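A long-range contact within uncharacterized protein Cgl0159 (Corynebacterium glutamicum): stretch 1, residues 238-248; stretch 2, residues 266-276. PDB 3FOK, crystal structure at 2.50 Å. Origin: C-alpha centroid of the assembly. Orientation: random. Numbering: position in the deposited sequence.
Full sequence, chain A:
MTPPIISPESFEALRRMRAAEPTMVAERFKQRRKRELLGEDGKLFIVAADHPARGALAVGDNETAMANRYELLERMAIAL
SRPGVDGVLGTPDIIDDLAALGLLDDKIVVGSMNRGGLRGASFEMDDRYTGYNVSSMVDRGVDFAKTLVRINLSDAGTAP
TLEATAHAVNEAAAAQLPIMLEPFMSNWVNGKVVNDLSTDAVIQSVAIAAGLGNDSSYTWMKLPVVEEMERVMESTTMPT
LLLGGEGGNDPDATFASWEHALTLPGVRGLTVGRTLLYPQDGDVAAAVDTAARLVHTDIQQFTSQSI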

# COMPACT_ATOMS: atom_id res chain seq x y z
N MSE A 238 24.10 -20.77 -10.87
CA MSE A 238 24.46 -19.36 -10.75
C MSE A 238 25.80 -19.05 -10.13
O MSE A 238 26.28 -19.77 -9.26
CB MSE A 238 23.36 -18.63 -9.97
CG MSE A 238 22.01 -18.76 -10.64
SE MSE A 238 20.59 -18.08 -9.56
CE MSE A 238 19.36 -17.62 -10.99
N PRO A 239 26.44 -17.96 -10.59
CA PRO A 239 27.74 -17.54 -10.07
C PRO A 239 27.61 -17.32 -8.57
O PRO A 239 26.69 -16.64 -8.11
CB PRO A 239 28.04 -16.26 -10.85
CG PRO A 239 26.68 -15.75 -11.21
CD PRO A 239 25.94 -17.00 -11.59
N THR A 240 28.52 -17.91 -7.81
CA THR A 240 28.48 -17.82 -6.36
C THR A 240 29.72 -17.21 -5.73
O THR A 240 30.84 -17.40 -6.20
CB THR A 240 28.25 -19.22 -5.75
OG1 THR A 240 27.01 -19.74 -6.23
CG2 THR A 240 28.21 -19.15 -4.23
N LEU A 241 29.50 -16.47 -4.65
CA LEU A 241 30.58 -15.84 -3.90
C LEU A 241 30.41 -16.32 -2.46
O LEU A 241 29.29 -16.43 -1.96
CB LEU A 241 30.47 -14.32 -3.97
CG LEU A 241 30.75 -13.72 -5.35
CD1 LEU A 241 30.45 -12.23 -5.33
CD2 LEU A 241 32.20 -13.97 -5.73
N LEU A 242 31.52 -16.62 -1.80
CA LEU A 242 31.47 -17.12 -0.44
C LEU A 242 31.61 -16.01 0.59
O LEU A 242 32.28 -15.00 0.36
CB LEU A 242 32.58 -18.16 -0.24
CG LEU A 242 32.66 -19.23 -1.33
CD1 LEU A 242 33.85 -20.14 -1.06
CD2 LEU A 242 31.37 -20.03 -1.37
N LEU A 243 30.96 -16.20 1.74
CA LEU A 243 31.00 -15.23 2.82
C LEU A 243 31.67 -15.85 4.04
O LEU A 243 31.62 -17.06 4.24
CB LEU A 243 29.58 -14.77 3.16
CG LEU A 243 28.57 -15.84 3.62
CD1 LEU A 243 28.74 -16.12 5.10
CD2 LEU A 243 27.16 -15.35 3.35
N GLY A 244 32.31 -15.02 4.85
CA GLY A 244 32.97 -15.50 6.05
C GLY A 244 32.29 -14.88 7.26
O GLY A 244 32.65 -13.78 7.68
N GLY A 245 31.31 -15.59 7.81
CA GLY A 245 30.56 -15.08 8.94
C GLY A 245 31.30 -14.73 10.22
O GLY A 245 32.30 -14.01 10.21
N GLU A 246 30.78 -15.25 11.32
CA GLU A 246 31.30 -15.04 12.67
C GLU A 246 32.82 -14.93 12.81
O GLU A 246 33.33 -13.88 13.21
CB GLU A 246 30.78 -16.14 13.60
CG GLU A 246 31.00 -17.57 13.09
CD GLU A 246 30.04 -17.98 11.98
OE1 GLU A 246 30.23 -19.08 11.41
OE2 GLU A 246 29.10 -17.22 11.67
N GLY A 247 33.54 -16.01 12.51
CA GLY A 247 34.99 -15.97 12.62
C GLY A 247 35.62 -17.26 13.11
O GLY A 247 36.34 -17.92 12.36
N GLY A 248 35.37 -17.61 14.37
CA GLY A 248 35.95 -18.82 14.92
C GLY A 248 37.25 -18.57 15.65
O GLY A 248 38.31 -19.02 15.21
N GLY A 266 31.10 -23.34 -10.28
CA GLY A 266 30.30 -22.14 -10.14
C GLY A 266 30.79 -21.11 -9.14
O GLY A 266 30.39 -19.94 -9.22
N VAL A 267 31.63 -21.51 -8.20
CA VAL A 267 32.15 -20.56 -7.22
C VAL A 267 33.11 -19.60 -7.92
O VAL A 267 34.07 -20.03 -8.56
CB VAL A 267 32.86 -21.28 -6.06
CG1 VAL A 267 33.40 -20.26 -5.07
CG2 VAL A 267 31.89 -22.22 -5.37
N ARG A 268 32.84 -18.31 -7.79
CA ARG A 268 33.64 -17.27 -8.43
C ARG A 268 34.50 -16.42 -7.51
O ARG A 268 35.20 -15.52 -7.98
CB ARG A 268 32.72 -16.36 -9.24
CG ARG A 268 32.19 -16.99 -10.51
CD ARG A 268 33.21 -16.88 -11.62
NE ARG A 268 32.78 -17.54 -12.85
CZ ARG A 268 33.30 -17.29 -14.04
NH1 ARG A 268 34.27 -16.40 -14.17
NH2 ARG A 268 32.86 -17.95 -15.11
N GLY A 269 34.44 -16.67 -6.21
CA GLY A 269 35.25 -15.88 -5.31
C GLY A 269 34.73 -15.67 -3.91
O GLY A 269 33.98 -16.49 -3.38
N LEU A 270 35.15 -14.56 -3.31
CA LEU A 270 34.79 -14.21 -1.94
C LEU A 270 34.18 -12.81 -1.77
O LEU A 270 34.48 -11.89 -2.54
CB LEU A 270 36.03 -14.29 -1.05
CG LEU A 270 36.42 -15.53 -0.24
CD1 LEU A 270 36.07 -16.81 -0.97
CD2 LEU A 270 37.91 -15.46 0.05
N THR A 271 33.34 -12.68 -0.75
CA THR A 271 32.72 -11.41 -0.38
C THR A 271 32.66 -11.52 1.14
O THR A 271 31.62 -11.82 1.73
CB THR A 271 31.29 -11.25 -0.94
OG1 THR A 271 31.34 -11.19 -2.37
CG2 THR A 271 30.66 -9.96 -0.42
N VAL A 272 33.82 -11.30 1.75
CA VAL A 272 34.00 -11.41 3.19
C VAL A 272 34.20 -10.07 3.88
O VAL A 272 34.81 -9.16 3.32
CB VAL A 272 35.20 -12.33 3.50
CG1 VAL A 272 35.46 -12.38 4.99
CG2 VAL A 272 34.93 -13.72 2.95
N GLY A 273 33.72 -9.96 5.12
CA GLY A 273 33.86 -8.72 5.85
C GLY A 273 34.42 -8.87 7.26
O GLY A 273 35.62 -8.67 7.48
N ARG A 274 33.56 -9.21 8.20
CA ARG A 274 33.93 -9.37 9.61
C ARG A 274 35.31 -10.00 9.86
O ARG A 274 36.10 -9.48 10.64
CB ARG A 274 32.86 -10.20 10.34
CG ARG A 274 31.40 -9.79 10.09
CD ARG A 274 30.70 -10.74 9.11
NE ARG A 274 31.16 -10.60 7.73
CZ ARG A 274 30.81 -11.39 6.73
NH1 ARG A 274 29.98 -12.40 6.94
NH2 ARG A 274 31.27 -11.18 5.51
N THR A 275 35.60 -11.11 9.19
CA THR A 275 36.86 -11.82 9.38
C THR A 275 38.13 -11.15 8.84
O THR A 275 39.19 -11.22 9.48
CB THR A 275 36.77 -13.25 8.80
OG1 THR A 275 36.08 -14.09 9.73
CG2 THR A 275 38.15 -13.82 8.52
N LEU A 276 38.04 -10.51 7.68
CA LEU A 276 39.19 -9.86 7.06
C LEU A 276 39.52 -8.51 7.70
O LEU A 276 40.68 -8.13 7.81
CB LEU A 276 38.94 -9.72 5.56
CG LEU A 276 38.62 -11.06 4.89
CD1 LEU A 276 38.26 -10.84 3.43
CD2 LEU A 276 39.81 -12.01 5.02

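Backbone hydrogen bonding is the main tie between the two stretches. The strand that begins at Thr240 lies beside strand 267-272 in parallel sense, their axes inclined by 35° and approaching to 4.2 Å. Four bonds follow the parallel pattern, in which alternate residues of one strand both give and accept. Thr240 N donates to Gly266 O (3.1 Å, angle at hydrogen 164°), while Thr240 O accepts from Arg268 N (2.7 Å, 173°). Two residues on, Leu242 N donates to Gly269 O (2.9 Å, 169°) and Leu242 O accepts from Thr271 N (2.8 Å, 161°). The short lengths and nearly straight angles support all four assignments. Thr240 thus brackets Val267, but the partners of Leu242 are Gly269 and Thr271, so the register advances by three residues in stretch 2 against two in stretch 1. The extra residue falls at Arg268 and Gly269, whose phi/psi values of -110/-1° and 151/-153° depart from regular strand geometry.

CA-H...O contacts supplement these bonds. Val267 CA lies 3.6 Å from Thr240 O, Leu241 CA 3.5 Å from Gly269 O, and Leu270 CA 3.5 Å from Leu242 O, with angles at hydrogen of 134-137°; each carbonyl therefore meets a CA-H as well as an amide.

Apolar packing covers the sheet face that carries Thr240, Leu242, Val267 and Leu270, all buried. Leu242, in an m,t rotamer, loses 87 Å² to the other stretch and touches two neighbours: its CG is 3.9 Å from Val267 CG1 and its CB is 3.8 Å from Leu270 CD1. A branched aliphatic chain suits this position, since it can meet both partners without leaving a polar group unpaired. Thr240 shares the face but turns its hydroxyl back to its own stretch, where OG1 donates to Met238 O at 3.1 Å. On the other face, Leu241 extends along stretch 2: CD2 lies 3.8 Å from Arg268 C, and CD1 reaches 3.3 Å from Thr271 OG1. An ideal CB on Gly269 would sit just 3.3 Å from Leu241 CD2 and would also be jammed against the preceding carbonyl oxygen, so glycine fits here on both counts.

Beyond the paired strands, contact continues without hydrogen bonds. Val272 CG2 packs 3.5 Å from Gly244 N, and an ideal CB on Gly244 would come within 3.1 Å of Val272 CG1, so the absent side chain leaves room for this valine. Arg274 points toward stretch 1 and lays one face of its guanidinium against Gly244 O. The 3.1 Å separation of Arg274 NH1 from Gly244 O has a poor angle for a hydrogen bond, as this position over the face implies. Arg274 NH1 also lies 3.4 Å from Gly245 CA. Thr275, likewise directed toward stretch 1, brings OG1 to 3.6 Å from Gly247 CA, a close approach to a residue whose backbone angles themselves call for glycine. Altogether the two stretches bury 723 Å², both sides summed.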